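Side-chain contacts in trans-4-hydroxy-L-proline dehydratase (Clostridioides difficile 70-100-2010, PDB 6VXC), which catalyses the glycyl-radical-dependent dehydration of trans-4-hydroxy-L-proline to (S)-1-pyrroline-5-carboxylate, a step in the anaerobic breakdown of hydroxyproline: residues 458-462 with 463-467; 515-518 with 519-523; 528-531 with 532-536. All blocks are in the same frame, centred on the assembly; numbering follows the deposited sequence.

The three contacts follow one another along the chain without touching. Contact 1 turns the chain from strand 456-458 into strand 463-472 in the buried interior, its centre about 12 Å from that of the chain; there the side chain of Tyr465 is about 4 Å from that of Glu456 and about 10 Å from that of Cys454, the proton acceptor and radical cysteine assigned by similarity. Contacts 2 and 3 are successive parts of helix 506-538, centres 19 Å apart and nearest atoms about 5 Å apart, away from those sites. Contact 3 lies nearer to contact 1 (centres 17 Å apart) than contact 2 does (26 Å).

Contact 1: 458-462 with 463-467; sequences GCFGK and EAYVL
The carboxylate of Glu463 reaches back to the main chain of Cys459: Cys459 N donates to Glu463 OE1 at 2.7 Å, with an N-H...O angle of 156° and the donor nearly in line with the C-O bond. The same OE1 is 3.3 Å from Gly458 CA. Two residues on, the ring of Tyr465 lies flat against this glycine. Gly458 CA is 3.7 Å from the Tyr465 ring centroid and 12° off the ring normal, a CH-pi contact over the middle of the face; with no side chain at Gly458, the ring can lie directly on its CA. Farther out on the tyrosine, OH meets the edge of the Phe460 ring near its plane, 3.7 Å from Phe460 CE1.

These contacts close the connection between strand 456-458 and strand 463-472, the latter an outer strand of a three-stranded parallel sheet, just beyond Cys454 and Glu456, assigned by similarity as radical intermediate and proton acceptor. Residues 459-462 form a type II beta turn, closed by Lys462 N bonding to Cys459 O at 3.0 Å, with Gly461 at the third position, where phi is positive. A water lies 2.9 Å from Glu463 O, to which it probably donates, and accepts a weak bond from Gly461 N.

From just after the turn, Glu463 reaches back to its first residue because its chain is extended, CG lying opposite the backbone N (chi1 -179°). Its other oxygen, OE2, forms a salt bridge with Lys441 and a hydrogen bond with Thr567, which would help fix the carboxylate's rotation. In the second shell, Tyr465 OH is hydrogen-bonded to Ser452 OG, its ring meets His180 nearly at right angles, and Lys462 NZ pairs with Asp549.

Contact 2: 515-518 with 519-523; sequences KQLH and YMIDI
His518 has its CG opposite the backbone N (chi1 175°), while the carboxylate carbon of Asp522, one helical turn later, lies opposite its own carbonyl carbon, beside the backbone N (chi1 -87°); together these torsions bring the carboxylate over one face of the imidazole, toward the NE2-CE1 rim. Asp522 OD2 is 3.2 Å from His518 NE2 and 3.4 Å from His518 CE1, with the ring and carboxylate planes 65° apart. Because OD2 comes over the face, the N-H angle at NE2 is poor and the pair is not a hydrogen bond.

On another side of helix 506-538, Leu517 and Ile521 lie side by side and point the same way, Leu517 CD1 being 3.8 Å from Ile521 CG1. Regular i to i+4 backbone bonds set this spacing, among them Ile521 N to Leu517 O at 2.8 Å. Leu517 also packs on Ile476 of helix 473-481, and Ile521 on helix 630-647.

The polar groups find their bonds elsewhere: His518 ND1 with Glu646, and Asp522 OD1 in a salt bridge with Arg650. Glu646 and, less so because of Arg650, Asp522 may favour the protonated imidazole, the Asp522 contribution reaching it through space.

Contact 3: 528-531 with 532-536; sequences NAVI and ENICA
The later part of helix 506-538 carries this contact, a run of i to i+4 pairs in which one asparagine side chain doubles a bond of the backbone ladder. Asn533 ND2 donates to Ala529 O at 2.9 Å, with an N-H...O angle of 150°, while Asn533 N donates to the same Ala529 O at 3.1 Å. The two donors come from opposite faces of the carbonyl plane. The side-chain donor stands well above that plane, 45° out of it, and is therefore not directed at a lone pair. CG placed opposite the carbonyl carbon and beside the backbone N (chi1 -82°) turns the amide back toward the preceding turn and makes this reach possible.

Next along the helix, Val530 and Ile534 lie alongside each other and point the same way, with Val530 CG1 3.9 Å from Ile534 CD1. Both touch helix 148-155, Val530 on Ala155 and Ile534 on Ile152. The following pair is looser: Ile531 CG2 is 4.1 Å from Cys535 SG, on the same i to i+4 step as the backbone bond from Cys535 N to Ile531 O at 2.9 Å.

Glu532 N donates to Asn528 O at 2.7 Å, while its extended side chain points to other partners, OE1 accepting from Val653 N and OE2 from Cys654 N.

The ND2 bond probably restrains the Asn533 amide, while Ala529 O gains a second donor. With a long, weak ion pair to Arg568 besides, the charge of the buried Glu532 carboxylate is probably offset mainly by those two backbone amides.

Contact 1: 458-462 with 463-467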
ATOM      1  N   GLY A 458      -6.323  -7.264   6.470  1.00 10.89           N
ATOM      2  CA  GLY A 458      -7.415  -6.460   6.983  1.00 11.50           C
ATOM      3  C   GLY A 458      -8.762  -7.089   6.721  1.00 10.98           C
ATOM      4  O   GLY A 458      -8.911  -7.967   5.865  1.00 11.10           O
ATOM      5  N   CYS A 459      -9.752  -6.614   7.454  1.00 11.44           N
ATOM      6  CA  CYS A 459     -11.120  -7.077   7.288  1.00 11.68           C
ATOM      7  C   CYS A 459     -11.863  -6.087   6.380  1.00 14.22           C
ATOM      8  O   CYS A 459     -12.355  -5.046   6.834  1.00 15.45           O
ATOM      9  CB  CYS A 459     -11.791  -7.254   8.642  1.00 12.16           C
ATOM     10  SG  CYS A 459     -13.447  -7.939   8.468  1.00 21.60           S
ATOM     11  N   PHE A 460     -11.949  -6.440   5.095  1.00 15.83           N
ATOM     12  CA  PHE A 460     -12.382  -5.525   4.030  1.00 14.03           C
ATOM     13  C   PHE A 460     -13.763  -4.948   4.299  1.00 12.12           C
ATOM     14  O   PHE A 460     -14.712  -5.682   4.549  1.00 16.06           O
ATOM     15  CB  PHE A 460     -12.394  -6.271   2.687  1.00 13.10           C
ATOM     16  CG  PHE A 460     -11.042  -6.756   2.232  1.00 11.54           C
ATOM     17  CD1 PHE A 460      -9.873  -6.276   2.808  1.00 12.36           C
ATOM     18  CD2 PHE A 460     -10.947  -7.697   1.205  1.00  9.01           C
ATOM     19  CE1 PHE A 460      -8.624  -6.718   2.370  1.00  9.76           C
ATOM     20  CE2 PHE A 460      -9.710  -8.142   0.764  1.00 10.76           C
ATOM     21  CZ  PHE A 460      -8.551  -7.654   1.339  1.00 10.68           C
ATOM     22  N   GLY A 461     -13.877  -3.631   4.236  1.00 14.70           N
ATOM     23  CA  GLY A 461     -15.144  -2.961   4.463  1.00 16.05           C
ATOM     24  C   GLY A 461     -15.590  -2.863   5.909  1.00 14.48           C
ATOM     25  O   GLY A 461     -16.681  -2.353   6.161  1.00 14.52           O
ATOM     26  N   LYS A 462     -14.800  -3.344   6.869  1.00 12.40           N
ATOM     27  CA  LYS A 462     -15.219  -3.306   8.266  1.00 13.00           C
ATOM     28  C   LYS A 462     -14.110  -2.825   9.206  1.00 13.86           C
ATOM     29  O   LYS A 462     -14.278  -2.903  10.429  1.00 11.59           O
ATOM     30  CB  LYS A 462     -15.690  -4.681   8.724  1.00 11.71           C
ATOM     31  CG  LYS A 462     -16.861  -5.283   7.967  1.00 12.79           C
ATOM     32  CD  LYS A 462     -17.067  -6.729   8.398  1.00 14.07           C
ATOM     33  CE  LYS A 462     -18.455  -7.262   8.028  1.00 16.64           C
ATOM     34  NZ  LYS A 462     -18.835  -6.891   6.658  1.00 19.33           N
ATOM     35  N   GLU A 463     -12.987  -2.343   8.680  1.00 12.99           N
ATOM     36  CA  GLU A 463     -11.823  -2.077   9.508  1.00 12.43           C
ATOM     37  C   GLU A 463     -11.120  -0.826   9.021  1.00 12.75           C
ATOM     38  O   GLU A 463     -10.999  -0.595   7.817  1.00 14.54           O
ATOM     39  CB  GLU A 463     -10.840  -3.279   9.496  1.00 11.18           C
ATOM     40  CG  GLU A 463      -9.607  -3.067  10.357  1.00 12.16           C
ATOM     41  CD  GLU A 463      -8.719  -4.302  10.473  1.00 13.35           C
ATOM     42  OE1 GLU A 463      -8.909  -5.266   9.691  1.00 13.33           O
ATOM     43  OE2 GLU A 463      -7.827  -4.307  11.352  1.00 15.36           O
ATOM     44  N   ALA A 464     -10.667  -0.019   9.967  1.00 13.33           N
ATOM     45  CA  ALA A 464      -9.614   0.952   9.723  1.00 12.91           C
ATOM     46  C   ALA A 464      -8.321   0.330  10.226  1.00 12.00           C
ATOM     47  O   ALA A 464      -8.152   0.113  11.431  1.00 14.26           O
ATOM     48  CB  ALA A 464      -9.913   2.275  10.422  1.00 15.53           C
ATOM     49  N   TYR A 465      -7.418   0.013   9.309  1.00 11.40           N
ATOM     50  CA  TYR A 465      -6.126  -0.578   9.663  1.00 11.18           C
ATOM     51  C   TYR A 465      -5.073   0.313   9.027  1.00 14.54           C
ATOM     52  O   TYR A 465      -4.791   0.209   7.832  1.00 16.89           O
ATOM     53  CB  TYR A 465      -6.011  -2.059   9.242  1.00 12.83           C
ATOM     54  CG  TYR A 465      -6.324  -2.453   7.796  1.00 14.15           C
ATOM     55  CD1 TYR A 465      -7.617  -2.358   7.293  1.00 13.08           C
ATOM     56  CD2 TYR A 465      -5.343  -3.022   6.975  1.00 13.78           C
ATOM     57  CE1 TYR A 465      -7.917  -2.749   5.977  1.00 14.21           C
ATOM     58  CE2 TYR A 465      -5.630  -3.421   5.680  1.00 13.31           C
ATOM     59  CZ  TYR A 465      -6.917  -3.284   5.182  1.00 17.87           C
ATOM     60  OH  TYR A 465      -7.189  -3.680   3.883  1.00 16.79           O
ATOM     61  N   VAL A 466      -4.524   1.221   9.853  1.00 15.49           N
ATOM     62  CA  VAL A 466      -3.730   2.356   9.398  1.00 12.86           C
ATOM     63  C   VAL A 466      -2.246   2.049   9.606  1.00  9.84           C
ATOM     64  O   VAL A 466      -1.822   1.693  10.709  1.00 10.54           O
ATOM     65  CB  VAL A 466      -4.141   3.645  10.135  1.00 11.35           C
ATOM     66  CG1 VAL A 466      -3.254   4.814   9.719  1.00  8.78           C
ATOM     67  CG2 VAL A 466      -5.627   3.975   9.891  1.00 12.95           C
ATOM     68  N   LEU A 467      -1.464   2.193   8.543  1.00 12.94           N
ATOM     69  CA  LEU A 467      -0.010   2.148   8.637  1.00 12.08           C
ATOM     70  C   LEU A 467       0.482   3.539   9.019  1.00 10.80           C
ATOM     71  O   LEU A 467       0.019   4.533   8.451  1.00 12.96           O
ATOM     72  CB  LEU A 467       0.601   1.727   7.300  1.00 11.62           C
ATOM     73  CG  LEU A 467       0.781   0.224   7.032  1.00 12.67           C
ATOM     74  CD1 LEU A 467      -0.497  -0.531   7.292  1.00 13.57           C
ATOM     75  CD2 LEU A 467       1.249  -0.016   5.609  1.00 14.71           C
TER
HETATM   76  O   HOH W   1     -11.825  -2.063   5.411  1.00 25.33           O

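Contact 2: 515-518 with 519-523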
ATOM      1  N   LYS A 515      16.236  -1.684  24.929  1.00 13.70           N
ATOM      2  CA  LYS A 515      15.968  -0.373  25.517  1.00 13.18           C
ATOM      3  C   LYS A 515      15.967   0.721  24.457  1.00 12.62           C
ATOM      4  O   LYS A 515      15.116   1.615  24.495  1.00 14.29           O
ATOM      5  CB  LYS A 515      16.988  -0.036  26.602  1.00 13.51           C
ATOM      6  CG  LYS A 515      16.882  -0.857  27.870  1.00 16.32           C
ATOM      7  CD  LYS A 515      17.878  -0.300  28.884  1.00 21.59           C
ATOM      8  CE  LYS A 515      18.151  -1.252  30.019  1.00 27.44           C
ATOM      9  NZ  LYS A 515      19.194  -0.652  30.899  1.00 35.67           N
ATOM     10  N   GLN A 516      16.899   0.673  23.499  1.00 12.87           N
ATOM     11  CA  GLN A 516      16.843   1.648  22.418  1.00 11.04           C
ATOM     12  C   GLN A 516      15.547   1.504  21.631  1.00 12.53           C
ATOM     13  O   GLN A 516      14.909   2.501  21.294  1.00 15.66           O
ATOM     14  CB  GLN A 516      18.051   1.507  21.501  1.00 14.48           C
ATOM     15  CG  GLN A 516      19.374   1.821  22.169  1.00 18.02           C
ATOM     16  CD  GLN A 516      19.637   3.305  22.265  1.00 15.13           C
ATOM     17  OE1 GLN A 516      18.851   4.129  21.789  1.00 19.08           O
ATOM     18  NE2 GLN A 516      20.763   3.655  22.864  1.00 16.96           N
ATOM     19  N   LEU A 517      15.129   0.262  21.369  1.00 13.37           N
ATOM     20  CA  LEU A 517      13.877   0.008  20.664  1.00 11.02           C
ATOM     21  C   LEU A 517      12.684   0.598  21.411  1.00 11.52           C
ATOM     22  O   LEU A 517      11.824   1.248  20.810  1.00 11.67           O
ATOM     23  CB  LEU A 517      13.698  -1.497  20.479  1.00  9.85           C
ATOM     24  CG  LEU A 517      12.469  -2.032  19.756  1.00 10.20           C
ATOM     25  CD1 LEU A 517      12.376  -1.400  18.392  1.00 11.55           C
ATOM     26  CD2 LEU A 517      12.586  -3.550  19.643  1.00 10.99           C
ATOM     27  N   HIS A 518      12.598   0.328  22.714  1.00 10.48           N
ATOM     28  CA  HIS A 518      11.506   0.847  23.533  1.00 13.40           C
ATOM     29  C   HIS A 518      11.432   2.361  23.430  1.00 12.41           C
ATOM     30  O   HIS A 518      10.357   2.929  23.238  1.00 12.05           O
ATOM     31  CB  HIS A 518      11.695   0.409  24.991  1.00 13.10           C
ATOM     32  CG  HIS A 518      10.694   0.997  25.945  1.00 18.22           C
ATOM     33  ND1 HIS A 518       9.359   0.643  25.946  1.00 20.07           N
ATOM     34  CD2 HIS A 518      10.841   1.899  26.945  1.00 18.78           C
ATOM     35  CE1 HIS A 518       8.729   1.302  26.903  1.00 17.38           C
ATOM     36  NE2 HIS A 518       9.605   2.070  27.524  1.00 20.43           N
ATOM     37  N   TYR A 519      12.579   3.030  23.529  1.00 13.17           N
ATOM     38  CA  TYR A 519      12.595   4.486  23.445  1.00 13.11           C
ATOM     39  C   TYR A 519      12.111   4.965  22.082  1.00 13.44           C
ATOM     40  O   TYR A 519      11.287   5.880  21.984  1.00 11.11           O
ATOM     41  CB  TYR A 519      14.006   4.991  23.714  1.00 14.79           C
ATOM     42  CG  TYR A 519      14.177   6.490  23.590  1.00 14.26           C
ATOM     43  CD1 TYR A 519      13.601   7.354  24.517  1.00 16.99           C
ATOM     44  CD2 TYR A 519      14.946   7.034  22.575  1.00 14.73           C
ATOM     45  CE1 TYR A 519      13.775   8.718  24.422  1.00 17.60           C
ATOM     46  CE2 TYR A 519      15.129   8.396  22.465  1.00 17.09           C
ATOM     47  CZ  TYR A 519      14.539   9.237  23.392  1.00 20.76           C
ATOM     48  OH  TYR A 519      14.713  10.596  23.298  1.00 22.56           O
ATOM     49  N   MET A 520      12.614   4.347  21.009  1.00 13.14           N
ATOM     50  CA  MET A 520      12.254   4.816  19.674  1.00 11.97           C
ATOM     51  C   MET A 520      10.776   4.555  19.379  1.00 10.79           C
ATOM     52  O   MET A 520      10.108   5.378  18.737  1.00 11.45           O
ATOM     53  CB  MET A 520      13.171   4.149  18.639  1.00 13.76           C
ATOM     54  CG  MET A 520      13.231   4.846  17.277  1.00 19.73           C
ATOM     55  SD  MET A 520      13.634   6.613  17.359  1.00 19.86           S
ATOM     56  CE  MET A 520      15.140   6.532  18.306  1.00 14.84           C
ATOM     57  N   ILE A 521      10.252   3.416  19.838  1.00 11.98           N
ATOM     58  CA  ILE A 521       8.827   3.147  19.680  1.00  8.90           C
ATOM     59  C   ILE A 521       8.002   4.140  20.508  1.00 11.02           C
ATOM     60  O   ILE A 521       6.985   4.667  20.039  1.00 11.21           O
ATOM     61  CB  ILE A 521       8.504   1.682  20.040  1.00 11.14           C
ATOM     62  CG1 ILE A 521       9.242   0.699  19.103  1.00 12.13           C
ATOM     63  CG2 ILE A 521       6.995   1.435  19.986  1.00  9.98           C
ATOM     64  CD1 ILE A 521       8.997   0.945  17.634  1.00 12.36           C
ATOM     65  N   ASP A 522       8.427   4.420  21.743  1.00 12.13           N
ATOM     66  CA  ASP A 522       7.726   5.427  22.539  1.00 13.00           C
ATOM     67  C   ASP A 522       7.662   6.765  21.800  1.00 11.19           C
ATOM     68  O   ASP A 522       6.612   7.414  21.768  1.00 12.46           O
ATOM     69  CB  ASP A 522       8.409   5.609  23.896  1.00 11.69           C
ATOM     70  CG  ASP A 522       7.921   4.627  24.952  1.00 12.99           C
ATOM     71  OD1 ASP A 522       6.978   3.855  24.694  1.00 16.08           O
ATOM     72  OD2 ASP A 522       8.488   4.639  26.068  1.00 16.46           O
ATOM     73  N   ILE A 523       8.779   7.190  21.198  1.00 13.38           N
ATOM     74  CA  ILE A 523       8.799   8.452  20.454  1.00 10.56           C
ATOM     75  C   ILE A 523       7.799   8.413  19.305  1.00 12.08           C
ATOM     76  O   ILE A 523       7.046   9.368  19.081  1.00 15.15           O
ATOM     77  CB  ILE A 523      10.215   8.753  19.935  1.00 10.77           C
ATOM     78  CG1 ILE A 523      11.143   9.136  21.076  1.00 14.61           C
ATOM     79  CG2 ILE A 523      10.184   9.852  18.860  1.00 11.90           C
ATOM     80  CD1 ILE A 523      12.563   9.365  20.589  1.00 20.85           C
TER

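Contact 3: 528-531 with 532-536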
ATOM      1  N   ASN A 528       2.449   9.532  16.780  1.00 12.67           N
ATOM      2  CA  ASN A 528       1.279   8.903  16.162  1.00 11.78           C
ATOM      3  C   ASN A 528      -0.018   9.336  16.841  1.00 11.53           C
ATOM      4  O   ASN A 528      -1.022   9.585  16.168  1.00 12.68           O
ATOM      5  CB  ASN A 528       1.391   7.383  16.244  1.00 11.25           C
ATOM      6  CG  ASN A 528       2.323   6.790  15.205  1.00 10.51           C
ATOM      7  OD1 ASN A 528       2.899   7.498  14.375  1.00 11.96           O
ATOM      8  ND2 ASN A 528       2.516   5.472  15.286  1.00 10.71           N
ATOM      9  N   ALA A 529      -0.031   9.382  18.177  1.00 12.19           N
ATOM     10  CA  ALA A 529      -1.266   9.721  18.888  1.00 12.51           C
ATOM     11  C   ALA A 529      -1.707  11.140  18.566  1.00 12.08           C
ATOM     12  O   ALA A 529      -2.880  11.388  18.286  1.00 15.56           O
ATOM     13  CB  ALA A 529      -1.092   9.532  20.398  1.00 10.68           C
ATOM     14  N   VAL A 530      -0.768  12.086  18.592  1.00 13.77           N
ATOM     15  CA  VAL A 530      -1.063  13.445  18.146  1.00 12.39           C
ATOM     16  C   VAL A 530      -1.624  13.431  16.730  1.00 13.32           C
ATOM     17  O   VAL A 530      -2.601  14.126  16.423  1.00 14.31           O
ATOM     18  CB  VAL A 530       0.194  14.330  18.244  1.00 15.23           C
ATOM     19  CG1 VAL A 530      -0.029  15.667  17.543  1.00 12.30           C
ATOM     20  CG2 VAL A 530       0.579  14.557  19.717  1.00 13.42           C
ATOM     21  N   ILE A 531      -0.981  12.679  15.831  1.00 12.98           N
ATOM     22  CA  ILE A 531      -1.395  12.656  14.428  1.00 11.23           C
ATOM     23  C   ILE A 531      -2.770  12.027  14.272  1.00 11.72           C
ATOM     24  O   ILE A 531      -3.582  12.472  13.451  1.00 13.68           O
ATOM     25  CB  ILE A 531      -0.325  11.945  13.571  1.00 13.01           C
ATOM     26  CG1 ILE A 531       0.927  12.820  13.509  1.00 13.98           C
ATOM     27  CG2 ILE A 531      -0.842  11.621  12.166  1.00 11.52           C
ATOM     28  CD1 ILE A 531       2.140  12.097  13.034  1.00 11.86           C
ATOM     29  N   GLU A 532      -3.055  10.985  15.052  1.00 11.04           N
ATOM     30  CA  GLU A 532      -4.370  10.369  14.998  1.00 10.14           C
ATOM     31  C   GLU A 532      -5.462  11.377  15.358  1.00 15.39           C
ATOM     32  O   GLU A 532      -6.517  11.413  14.714  1.00 14.15           O
ATOM     33  CB  GLU A 532      -4.415   9.167  15.939  1.00 12.41           C
ATOM     34  CG  GLU A 532      -5.644   8.313  15.756  1.00 14.05           C
ATOM     35  CD  GLU A 532      -5.666   7.067  16.618  1.00 15.37           C
ATOM     36  OE1 GLU A 532      -4.639   6.741  17.264  1.00 14.20           O
ATOM     37  OE2 GLU A 532      -6.733   6.419  16.630  1.00 17.33           O
ATOM     38  N   ASN A 533      -5.222  12.210  16.376  1.00 11.56           N
ATOM     39  CA  ASN A 533      -6.175  13.264  16.723  1.00 12.78           C
ATOM     40  C   ASN A 533      -6.365  14.249  15.584  1.00 11.59           C
ATOM     41  O   ASN A 533      -7.489  14.632  15.259  1.00 14.92           O
ATOM     42  CB  ASN A 533      -5.702  14.003  17.967  1.00 11.90           C
ATOM     43  CG  ASN A 533      -6.052  13.281  19.215  1.00 11.83           C
ATOM     44  OD1 ASN A 533      -7.165  13.405  19.700  1.00 16.42           O
ATOM     45  ND2 ASN A 533      -5.115  12.524  19.753  1.00 11.52           N
ATOM     46  N   ILE A 534      -5.261  14.694  14.993  1.00 13.64           N
ATOM     47  CA  ILE A 534      -5.323  15.689  13.930  1.00 12.93           C
ATOM     48  C   ILE A 534      -6.128  15.162  12.748  1.00 14.96           C
ATOM     49  O   ILE A 534      -7.005  15.853  12.221  1.00 16.50           O
ATOM     50  CB  ILE A 534      -3.898  16.107  13.517  1.00 12.25           C
ATOM     51  CG1 ILE A 534      -3.245  16.942  14.626  1.00 13.61           C
ATOM     52  CG2 ILE A 534      -3.910  16.828  12.185  1.00 12.38           C
ATOM     53  CD1 ILE A 534      -1.764  17.276  14.383  1.00 12.87           C
ATOM     54  N   CYS A 535      -5.876  13.914  12.341  1.00 14.03           N
ATOM     55  CA  CYS A 535      -6.622  13.353  11.215  1.00 12.38           C
ATOM     56  C   CYS A 535      -8.103  13.208  11.536  1.00 11.87           C
ATOM     57  O   CYS A 535      -8.951  13.513  10.698  1.00 15.46           O
ATOM     58  CB  CYS A 535      -6.031  12.003  10.804  1.00 17.59           C
ATOM     59  SG  CYS A 535      -4.353  12.174  10.141  1.00 17.88           S
ATOM     60  N   ALA A 536      -8.430  12.775  12.753  1.00 16.20           N
ATOM     61  CA  ALA A 536      -9.824  12.604  13.143  1.00 11.55           C
ATOM     62  C   ALA A 536     -10.585  13.925  13.125  1.00 19.47           C
ATOM     63  O   ALA A 536     -11.742  13.980  12.688  1.00 15.61           O
ATOM     64  CB  ALA A 536      -9.887  11.969  14.529  1.00 15.87           C
TER